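Local coordinates for protein DyP-type peroxidase (Pleurotus ostreatus PC15, PDB 6FSK) that probably uses a bound heme b to oxidise dyes and other substrates with hydrogen peroxide, and probably also oxidises Mn(II) at a non-canonical site, at residues A[122-126]-A[127-131]; A[148-151]-A[152-156]; A[264-267]-A[268-272]; A[365-368]-A[369-372]. The protein carries 1 engineered substitution. All blocks are in the same frame, centred on the assembly; numbering follows the deposited sequence.

Contact 1 (A[122-126]-A[127-131])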
loop_
_atom_site.group_PDB
_atom_site.type_symbol
_atom_site.label_atom_id
_atom_site.label_comp_id
_atom_site.label_asym_id
_atom_site.label_seq_id
_atom_site.Cartn_x
_atom_site.Cartn_y
_atom_site.Cartn_z
ATOM N N PRO A 122 -7.454 -18.178 5.318
ATOM C CA PRO A 122 -6.361 -17.440 5.926
ATOM C C PRO A 122 -6.630 -17.206 7.414
ATOM O O PRO A 122 -7.854 -17.143 7.844
ATOM C CB PRO A 122 -6.449 -16.048 5.199
ATOM C CG PRO A 122 -7.724 -15.984 4.632
ATOM C CD PRO A 122 -8.232 -17.360 4.359
ATOM N N ALA A 123 -5.562 -16.994 8.179
ATOM C CA ALA A 123 -5.684 -16.744 9.626
ATOM C C ALA A 123 -5.969 -15.270 9.795
ATOM O O ALA A 123 -5.120 -14.446 10.156
ATOM C CB ALA A 123 -4.459 -17.146 10.333
ATOM N N TRP A 124 -7.226 -14.923 9.522
ATOM C CA TRP A 124 -7.696 -13.549 9.585
ATOM C C TRP A 124 -8.768 -13.345 10.669
ATOM O O TRP A 124 -9.384 -14.332 11.140
ATOM C CB TRP A 124 -8.343 -13.172 8.260
ATOM C CG TRP A 124 -7.363 -12.972 7.109
ATOM C CD1 TRP A 124 -6.063 -12.954 7.152
ATOM C CD2 TRP A 124 -7.740 -12.698 5.765
ATOM N NE1 TRP A 124 -5.504 -12.715 5.876
ATOM C CE2 TRP A 124 -6.542 -12.513 5.020
ATOM C CE3 TRP A 124 -8.980 -12.440 5.152
ATOM C CZ2 TRP A 124 -6.554 -12.193 3.691
ATOM C CZ3 TRP A 124 -9.011 -12.164 3.818
ATOM C CH2 TRP A 124 -7.752 -11.973 3.116
ATOM N N GLU A 125 -8.965 -12.102 11.078
ATOM C CA GLU A 125 -10.087 -11.827 11.943
ATOM C C GLU A 125 -11.388 -12.281 11.305
ATOM O O GLU A 125 -11.623 -12.241 10.090
ATOM C CB GLU A 125 -10.183 -10.356 12.274
ATOM C CG GLU A 125 -9.005 -9.822 13.021
ATOM C CD GLU A 125 -9.157 -8.475 13.556
ATOM O OE1 GLU A 125 -10.176 -7.806 13.257
ATOM O OE2 GLU A 125 -8.197 -8.038 14.240
ATOM N N ALA A 126 -12.342 -12.776 12.119
ATOM C CA ALA A 126 -13.560 -13.386 11.585
ATOM C C ALA A 126 -14.353 -12.628 10.561
ATOM O O ALA A 126 -14.796 -13.203 9.548
ATOM C CB ALA A 126 -14.437 -13.829 12.757
ATOM N N PRO A 127 -14.512 -11.340 10.731
ATOM C CA PRO A 127 -15.331 -10.615 9.782
ATOM C C PRO A 127 -14.737 -10.617 8.370
ATOM O O PRO A 127 -15.449 -10.618 7.372
ATOM C CB PRO A 127 -15.400 -9.222 10.335
ATOM C CG PRO A 127 -15.071 -9.372 11.768
ATOM C CD PRO A 127 -14.205 -10.549 11.951
ATOM N N PHE A 128 -13.398 -10.726 8.270
ATOM C CA PHE A 128 -12.784 -10.729 6.934
ATOM C C PHE A 128 -12.807 -12.049 6.239
ATOM O O PHE A 128 -12.421 -12.163 5.082
ATOM C CB PHE A 128 -11.335 -10.126 7.024
ATOM C CG PHE A 128 -11.332 -8.630 7.301
ATOM C CD1 PHE A 128 -11.636 -7.742 6.249
ATOM C CD2 PHE A 128 -11.087 -8.100 8.540
ATOM C CE1 PHE A 128 -11.693 -6.387 6.498
ATOM C CE2 PHE A 128 -11.122 -6.717 8.781
ATOM C CZ PHE A 128 -11.399 -5.880 7.740
ATOM N N LEU A 129 -13.329 -13.070 6.955
ATOM C CA LEU A 129 -13.595 -14.348 6.386
ATOM C C LEU A 129 -14.975 -14.380 5.806
ATOM O O LEU A 129 -15.295 -15.302 5.079
ATOM C CB LEU A 129 -13.318 -15.470 7.404
ATOM C CG LEU A 129 -11.897 -15.606 7.850
ATOM C CD1 LEU A 129 -11.839 -16.771 8.831
ATOM C CD2 LEU A 129 -11.009 -15.860 6.663
ATOM N N LYS A 130 -15.803 -13.393 6.057
ATOM C CA LYS A 130 -17.126 -13.302 5.424
ATOM C C LYS A 130 -17.051 -12.688 4.080
ATOM O O LYS A 130 -16.109 -11.949 3.766
ATOM C CB LYS A 130 -18.105 -12.518 6.271
ATOM C CG LYS A 130 -18.273 -13.047 7.660
ATOM C CD LYS A 130 -19.437 -12.403 8.414
ATOM C CE LYS A 130 -19.815 -13.248 9.655
ATOM N NZ LYS A 130 -18.600 -13.683 10.487
ATOM N N ASP A 131 -18.046 -12.921 3.239
ATOM C CA ASP A 131 -18.123 -12.225 1.965
ATOM C C ASP A 131 -18.394 -10.744 2.251
ATOM O O ASP A 131 -19.303 -10.329 2.992
ATOM C CB ASP A 131 -19.335 -12.729 1.136
ATOM C CG ASP A 131 -19.152 -14.130 0.514
ATOM O OD1 ASP A 131 -18.190 -14.827 0.727
ATOM O OD2 ASP A 131 -20.112 -14.504 -0.241
HETATM O O HOH W 1 -16.214 -15.503 9.676
#
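L129 fits its CD2 methyl into the hollow between P122 and W124, where the chain doubles back in the loop between strands 119-122 and 134-140. The methyl lies 3.9 Å from CG of the P122 ring and 4.1 Å from CB of W124, and the P122 and L129 side chains run past one another head to tail. P122 in turn sets its CG over the centre of the W124 ring, 3.5 Å above the plane. The indole, about 12 Å from the heme, meets F128 differently: its CE3 corner lies 3.8 Å from F128 CB, the two side chains are set roughly perpendicular, and the F128 carbonyl comes up to the indole edge. With F128 CG anti to the carbonyl carbon (chi1 -70°), the phenyl ring leads on to T170 and V172 of strand 166-175 and stands edge-to-face with F25. A126 and P127 form the outer bend, which two backbone bonds close: F128 N to E125 O, and L129 N to A126 O at 3.0 Å. A water donates to A126 O at 2.7 Å and accepts from K130 NZ. Apolar side chains thus meet on the inside of the bend, where the one polar side-chain atom of W124, NE1, is satisfied by a hydrogen bond to D111, while the outer A126 carbonyl is bridged by water to the K130 amine.

Contact 2 (A[148-151]-A[152-156])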
loop_
_atom_site.group_PDB
_atom_site.type_symbol
_atom_site.label_atom_id
_atom_site.label_comp_id
_atom_site.label_asym_id
_atom_site.label_seq_id
_atom_site.Cartn_x
_atom_site.Cartn_y
_atom_site.Cartn_z
ATOM N N LYS A 148 -19.664 12.010 11.814
ATOM C CA LYS A 148 -20.822 12.755 11.313
ATOM C C LYS A 148 -21.117 12.448 9.868
ATOM O O LYS A 148 -22.286 12.203 9.491
ATOM C CB LYS A 148 -20.605 14.257 11.539
ATOM C CG LYS A 148 -21.692 15.156 10.943
ATOM C CD LYS A 148 -21.372 16.631 11.182
ATOM C CE LYS A 148 -22.570 17.478 10.790
ATOM N NZ LYS A 148 -22.249 18.935 10.930
ATOM N N LYS A 149 -20.081 12.432 9.022
ATOM C CA LYS A 149 -20.272 12.111 7.639
ATOM C C LYS A 149 -20.643 10.632 7.466
ATOM O O LYS A 149 -21.523 10.296 6.692
ATOM C CB LYS A 149 -19.013 12.459 6.826
ATOM C CG LYS A 149 -19.133 12.108 5.353
ATOM C CD LYS A 149 -20.291 12.782 4.606
ATOM C CE LYS A 149 -20.068 14.245 4.644
ATOM N NZ LYS A 149 -21.022 14.882 3.631
ATOM N N LEU A 150 -19.965 9.706 8.154
ATOM C CA LEU A 150 -20.347 8.333 8.032
ATOM C C LEU A 150 -21.799 8.063 8.478
ATOM O O LEU A 150 -22.505 7.269 7.856
ATOM C CB LEU A 150 -19.301 7.428 8.729
ATOM C CG LEU A 150 -19.487 5.933 8.577
ATOM C CD1 LEU A 150 -19.537 5.473 7.144
ATOM C CD2 LEU A 150 -18.311 5.272 9.291
ATOM N N ASP A 151 -22.241 8.703 9.574
ATOM C CA ASP A 151 -23.669 8.526 10.020
ATOM C C ASP A 151 -24.633 9.007 8.939
ATOM O O ASP A 151 -25.639 8.380 8.721
ATOM C CB ASP A 151 -23.914 9.340 11.283
ATOM C CG ASP A 151 -23.322 8.707 12.484
ATOM O OD1 ASP A 151 -22.805 7.585 12.381
ATOM O OD2 ASP A 151 -23.380 9.347 13.570
ATOM N N GLU A 152 -24.307 10.097 8.249
ATOM C CA GLU A 152 -25.126 10.582 7.165
ATOM C C GLU A 152 -25.216 9.566 6.027
ATOM O O GLU A 152 -26.303 9.263 5.470
ATOM C CB GLU A 152 -24.551 11.923 6.735
ATOM C CG GLU A 152 -25.302 12.666 5.684
ATOM C CD GLU A 152 -24.639 14.006 5.383
ATOM O OE1 GLU A 152 -23.427 14.218 5.744
ATOM O OE2 GLU A 152 -25.339 14.785 4.689
ATOM N N ILE A 153 -24.102 8.922 5.699
ATOM C CA ILE A 153 -24.124 7.911 4.681
ATOM C C ILE A 153 -24.860 6.682 5.108
ATOM O O ILE A 153 -25.645 6.134 4.363
ATOM C CB ILE A 153 -22.660 7.535 4.202
ATOM C CG1 ILE A 153 -21.899 8.770 3.728
ATOM C CG2 ILE A 153 -22.635 6.498 3.099
ATOM C CD1 ILE A 153 -22.619 9.527 2.631
ATOM N N LYS A 154 -24.655 6.238 6.350
ATOM C CA LYS A 154 -25.374 5.098 6.813
ATOM C C LYS A 154 -26.902 5.306 6.732
ATOM O O LYS A 154 -27.639 4.357 6.427
ATOM C CB LYS A 154 -24.958 4.774 8.223
ATOM C CG LYS A 154 -23.567 4.214 8.144
ATOM C CD LYS A 154 -23.059 3.558 9.400
ATOM C CE LYS A 154 -22.827 4.373 10.558
ATOM N NZ LYS A 154 -21.866 3.427 11.290
ATOM N N HIS A 155 -27.300 6.524 7.104
ATOM C CA HIS A 155 -28.737 6.921 7.041
ATOM C C HIS A 155 -29.325 6.792 5.634
ATOM O O HIS A 155 -30.420 6.257 5.420
ATOM C CB HIS A 155 -28.921 8.320 7.596
ATOM C CG HIS A 155 -30.363 8.692 7.743
ATOM N ND1 HIS A 155 -31.031 9.487 6.833
ATOM C CD2 HIS A 155 -31.266 8.359 8.690
ATOM C CE1 HIS A 155 -32.281 9.653 7.233
ATOM N NE2 HIS A 155 -32.453 8.958 8.343
ATOM N N ILE A 156 -28.545 7.190 4.631
ATOM C CA ILE A 156 -28.981 6.959 3.248
ATOM C C ILE A 156 -29.319 5.504 2.906
ATOM O O ILE A 156 -30.218 5.181 2.132
ATOM C CB ILE A 156 -27.887 7.484 2.247
ATOM C CG1 ILE A 156 -27.810 8.988 2.350
ATOM C CG2 ILE A 156 -28.155 7.012 0.839
ATOM C CD1 ILE A 156 -26.605 9.556 1.604
#
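K149 starts with CG anti to its backbone N (chi1 178°), then bends at chi2 and chi3, which folds its amine back beside E152, whose own chain runs out extended. NZ comes to 3.3 Å from E152 OE1, a salt bridge whose hydrogen bond is weak, and the methylenes CD and CE lie alongside the same oxygen, CE at 3.5 Å. The other carboxylate oxygen, OE2, has a weak hydrogen bond to H44. With an alanine in place of K149, E152 OE1 is likely to lose its charged mate and a gap to open against M72 and V138. This is an i to i+3 pair on helix 144-156, which packs on the antiparallel sheet of the DyP alpha+beta barrel domain: L150 rests on V138 and T22, I153 on I136. Backbone bonds of the i to i+4 kind run through the turn, among them K154 N to L150 O at 2.8 Å. K154 lays its CG 3.2 Å from L150 O and bends at chi3; its CE then passes 4.2 Å from CG of L150 and 3.7 Å from OD1 of D151. The opposite charges of K154 and D151 are near but do not touch, NZ lying 4.4 Å from OD1.

Contact 3 (A[264-267]-A[268-272])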
loop_
_atom_site.group_PDB
_atom_site.type_symbol
_atom_site.label_atom_id
_atom_site.label_comp_id
_atom_site.label_asym_id
_atom_site.label_seq_id
_atom_site.Cartn_x
_atom_site.Cartn_y
_atom_site.Cartn_z
ATOM N N PRO A 264 33.647 -1.733 11.744
ATOM C CA PRO A 264 34.609 -0.948 12.513
ATOM C C PRO A 264 34.093 0.434 12.807
ATOM O O PRO A 264 33.662 1.211 11.918
ATOM C CB PRO A 264 35.832 -0.883 11.565
ATOM C CG PRO A 264 35.740 -2.172 10.743
ATOM C CD PRO A 264 34.237 -2.280 10.512
ATOM N N GLY A 265 34.173 0.780 14.064
ATOM C CA GLY A 265 33.806 2.108 14.447
ATOM C C GLY A 265 32.354 2.291 14.876
ATOM O O GLY A 265 32.046 3.274 15.507
ATOM N N LEU A 266 31.496 1.312 14.642
ATOM C CA LEU A 266 30.104 1.457 15.122
ATOM C C LEU A 266 29.869 0.835 16.469
ATOM O O LEU A 266 30.307 -0.267 16.762
ATOM C CB LEU A 266 29.123 0.796 14.139
ATOM C CG LEU A 266 29.007 1.441 12.755
ATOM C CD1 LEU A 266 27.828 0.850 11.961
ATOM C CD2 LEU A 266 28.912 2.921 12.723
ATOM N N SER A 267 29.060 1.501 17.272
ATOM C CA SER A 267 28.582 0.929 18.522
ATOM C C SER A 267 27.452 -0.071 18.267
ATOM O O SER A 267 27.003 -0.146 17.123
ATOM C CB SER A 267 28.024 2.020 19.417
ATOM O OG SER A 267 26.811 2.609 18.813
ATOM N N ARG A 268 27.042 -0.854 19.267
ATOM C CA ARG A 268 25.928 -1.757 19.076
ATOM C C ARG A 268 24.688 -0.954 18.700
ATOM O O ARG A 268 23.935 -1.337 17.785
ATOM C CB ARG A 268 25.615 -2.555 20.345
ATOM C CG ARG A 268 26.543 -3.723 20.524
ATOM C CD ARG A 268 26.248 -4.441 21.824
ATOM N NE ARG A 268 24.918 -5.099 21.834
ATOM C CZ ARG A 268 24.693 -6.270 21.275
ATOM N NH1 ARG A 268 25.673 -6.983 20.811
ATOM N NH2 ARG A 268 23.479 -6.800 21.289
ATOM N N LYS A 269 24.452 0.156 19.395
ATOM C CA LYS A 269 23.277 0.989 19.096
ATOM C C LYS A 269 23.301 1.477 17.627
ATOM O O LYS A 269 22.283 1.391 16.905
ATOM C CB LYS A 269 23.191 2.152 20.052
ATOM C CG LYS A 269 22.090 3.124 19.725
ATOM C CD LYS A 269 21.936 4.165 20.834
ATOM C CE LYS A 269 21.116 5.357 20.370
ATOM N NZ LYS A 269 21.189 6.400 21.447
ATOM N N GLU A 270 24.460 1.932 17.129
ATOM C CA GLU A 270 24.521 2.409 15.772
ATOM C C GLU A 270 24.398 1.249 14.763
ATOM O O GLU A 270 23.825 1.389 13.657
ATOM C CB GLU A 270 25.853 3.097 15.526
ATOM C CG GLU A 270 25.943 4.439 16.241
ATOM C CD GLU A 270 27.385 4.982 16.229
ATOM O OE1 GLU A 270 28.343 4.186 16.457
ATOM O OE2 GLU A 270 27.507 6.230 15.957
ATOM N N GLY A 271 24.948 0.093 15.124
ATOM C CA GLY A 271 24.830 -1.036 14.205
ATOM C C GLY A 271 23.412 -1.532 14.070
ATOM O O GLY A 271 23.062 -2.055 13.019
ATOM N N SER A 272 22.646 -1.418 15.148
ATOM C CA SER A 272 21.258 -1.869 15.131
ATOM C C SER A 272 20.456 -0.878 14.300
ATOM O O SER A 272 19.563 -1.263 13.493
ATOM C CB SER A 272 20.733 -1.999 16.547
ATOM O OG SER A 272 21.337 -3.117 17.191
HETATM O O HOH W 2 30.791 4.698 17.439
#
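A capping box opens helix 268-280: S267 is the N-cap residue and E270, three positions on, returns the bond. The S267 hydroxyl accepts from E270 N at 3.0 Å, taking up an amide of the first turn, where no earlier carbonyl of the helix can serve. In the other direction E270 reaches back with its carboxylate, and OE1 accepts from S267 N at 2.9 Å in an almost straight bond (175°), through the anti lone pair, the one turned away from the other oxygen. S267 has its OG between the backbone N and the carbonyl carbon (chi1 66°), a rotation that holds the hydroxyl close to both E270 N and E270 OE1. Replacing S267 by an alanine would probably leave the E270 amide without its capping acceptor. The E270 chain is extended beyond CG, and its OE1 also passes 3.5 Å from CA of L266. The side chain of L266 crosses that of E270 at a slant, its CD2 lying 4.0 Å from OE1, while its CD1 reaches CA of G271 at 4.2 Å. From G271 N the first i to i+4 bond of the helix returns to S267 O at 2.9 Å. The cap lies on the surface, within the region of the DyP-type peroxidase C-terminal family, away from the heme-binding residues; S272 ties the helix to helix 249-258 through a hydrogen bond from OG to the carbonyl of L256. One water donates to both E270 OE1 and G265 O, at 2.7 Å from each.

Contact 4 (A[365-368]-A[369-372])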
loop_
_atom_site.group_PDB
_atom_site.type_symbol
_atom_site.label_atom_id
_atom_site.label_comp_id
_atom_site.label_asym_id
_atom_site.label_seq_id
_atom_site.Cartn_x
_atom_site.Cartn_y
_atom_site.Cartn_z
ATOM N N THR A 365 3.728 0.788 24.584
ATOM C CA THR A 365 3.667 1.158 26.002
ATOM C C THR A 365 4.972 0.792 26.737
ATOM O O THR A 365 5.809 0.035 26.252
ATOM C CB THR A 365 2.566 0.415 26.746
ATOM O OG1 THR A 365 2.830 -0.953 26.704
ATOM C CG2 THR A 365 1.139 0.655 26.099
ATOM N N SER A 366 5.164 1.432 27.905
ATOM C CA SER A 366 6.355 1.070 28.726
ATOM C C SER A 366 6.437 -0.389 28.995
ATOM O O SER A 366 7.531 -0.988 28.948
ATOM C CB SER A 366 6.264 1.861 30.113
ATOM O OG SER A 366 6.365 3.228 29.808
ATOM N N GLN A 367 5.320 -1.071 29.251
ATOM C CA GLN A 367 5.352 -2.492 29.571
ATOM C C GLN A 367 5.755 -3.297 28.316
ATOM O O GLN A 367 6.486 -4.306 28.415
ATOM C CB GLN A 367 4.029 -3.043 30.063
ATOM C CG GLN A 367 4.113 -4.451 30.584
ATOM C CD GLN A 367 4.934 -4.528 31.903
ATOM O OE1 GLN A 367 4.681 -3.774 32.819
ATOM N NE2 GLN A 367 5.967 -5.343 31.930
ATOM N N GLU A 368 5.191 -2.924 27.159
ATOM C CA GLU A 368 5.607 -3.565 25.937
ATOM C C GLU A 368 7.059 -3.383 25.678
ATOM O O GLU A 368 7.713 -4.364 25.238
ATOM C CB GLU A 368 4.796 -3.012 24.726
ATOM C CG GLU A 368 3.353 -3.418 24.723
ATOM C CD GLU A 368 2.566 -2.800 23.528
ATOM O OE1 GLU A 368 2.018 -3.538 22.620
ATOM O OE2 GLU A 368 2.497 -1.551 23.499
ATOM N N HIS A 369 7.571 -2.178 25.852
ATOM C CA HIS A 369 9.033 -1.940 25.669
ATOM C C HIS A 369 9.854 -2.810 26.634
ATOM O O HIS A 369 10.780 -3.529 26.230
ATOM C CB HIS A 369 9.323 -0.492 25.843
ATOM C CG HIS A 369 10.750 -0.146 25.621
ATOM N ND1 HIS A 369 11.345 -0.216 24.380
ATOM C CD2 HIS A 369 11.691 0.347 26.469
ATOM C CE1 HIS A 369 12.608 0.195 24.480
ATOM N NE2 HIS A 369 12.831 0.552 25.735
ATOM N N HIS A 370 9.395 -2.921 27.892
ATOM C CA HIS A 370 10.152 -3.726 28.879
ATOM C C HIS A 370 10.125 -5.164 28.505
ATOM O O HIS A 370 11.147 -5.855 28.569
ATOM C CB HIS A 370 9.523 -3.539 30.253
ATOM C CG HIS A 370 10.112 -4.426 31.304
ATOM N ND1 HIS A 370 9.702 -5.736 31.511
ATOM C CD2 HIS A 370 11.145 -4.217 32.148
ATOM C CE1 HIS A 370 10.435 -6.279 32.472
ATOM N NE2 HIS A 370 11.304 -5.373 32.880
ATOM N N ASP A 371 8.950 -5.683 28.119
ATOM C CA ASP A 371 8.744 -7.042 27.806
ATOM C C ASP A 371 9.344 -7.454 26.442
ATOM O O ASP A 371 9.483 -8.627 26.205
ATOM C CB ASP A 371 7.236 -7.357 27.759
ATOM C CG ASP A 371 6.558 -7.411 29.142
ATOM O OD1 ASP A 371 7.254 -7.336 30.149
ATOM O OD2 ASP A 371 5.312 -7.487 29.156
ATOM N N LYS A 372 9.591 -6.471 25.588
ATOM C CA LYS A 372 9.943 -6.689 24.175
ATOM C C LYS A 372 8.894 -7.502 23.481
ATOM O O LYS A 372 9.166 -8.278 22.563
ATOM C CB LYS A 372 11.395 -7.251 24.015
ATOM C CG LYS A 372 12.405 -6.471 24.845
ATOM C CD LYS A 372 13.845 -6.929 24.623
ATOM C CE LYS A 372 14.885 -5.987 25.318
ATOM N NZ LYS A 372 16.158 -6.710 25.464
#
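From H369 N to T365 O, from H370 N to S366 O and from D371 N to Q367 O, successive i to i+4 bonds of 2.8 to 2.9 Å build the short helix 366-371, which ends in a Schellman motif with K372 at positive phi. Across this turn Q367 meets D371: NE2 donates to OD1 at 3.0 Å, and OD1 lies in the amide plane of Q367. The carboxylate is approached from above its own plane, the two planes being 49° apart. Q367 gets there by starting with CG anti to its N (chi1 -171°) and bending at chi2, which also lays its CG 3.6 Å from D371 OD2. The same OD1 takes a second bond from H370 ND1, 3.2 Å long and nearly straight (173°), with the acceptor at the imidazole edge in the ring plane. Both donors come from the same face of the carboxylate, and this double grip limits its rotation. At the other end T365 and E368 form a capping box: E368 N donates to T365 OG1 at 3.1 Å, and T365 N donates to E368 OE2 at 2.9 Å. E368 is buried, with OE2 also in a salt bridge to R378 and OE1 accepting from H375 N and H376 N. The helix lies between strands 354-360 and 379-386 in the chain and rests on helix 249-258, E368 against P250 and K372 against D254.

Along the chain the four contacts come in series; none nests within or crosses another, and each is local, closing no long loop. Contact 1 bends the loop between strands 119-122 and 134-140, and contact 2 lies on helix 144-156, which follows that second strand; both fall within the DyP barrel domain, with centres 25 Å apart. Contacts 3 and 4 belong to the DyP-type peroxidase C-terminal region. Contact 3 starts helix 268-280, and contact 4 forms the short helix between strands 354-360 and 379-386. Their nearest atoms are about 8 Å apart, and both meet helix 249-258. Contacts 2 and 3 stand on opposite sides of the chain's centre.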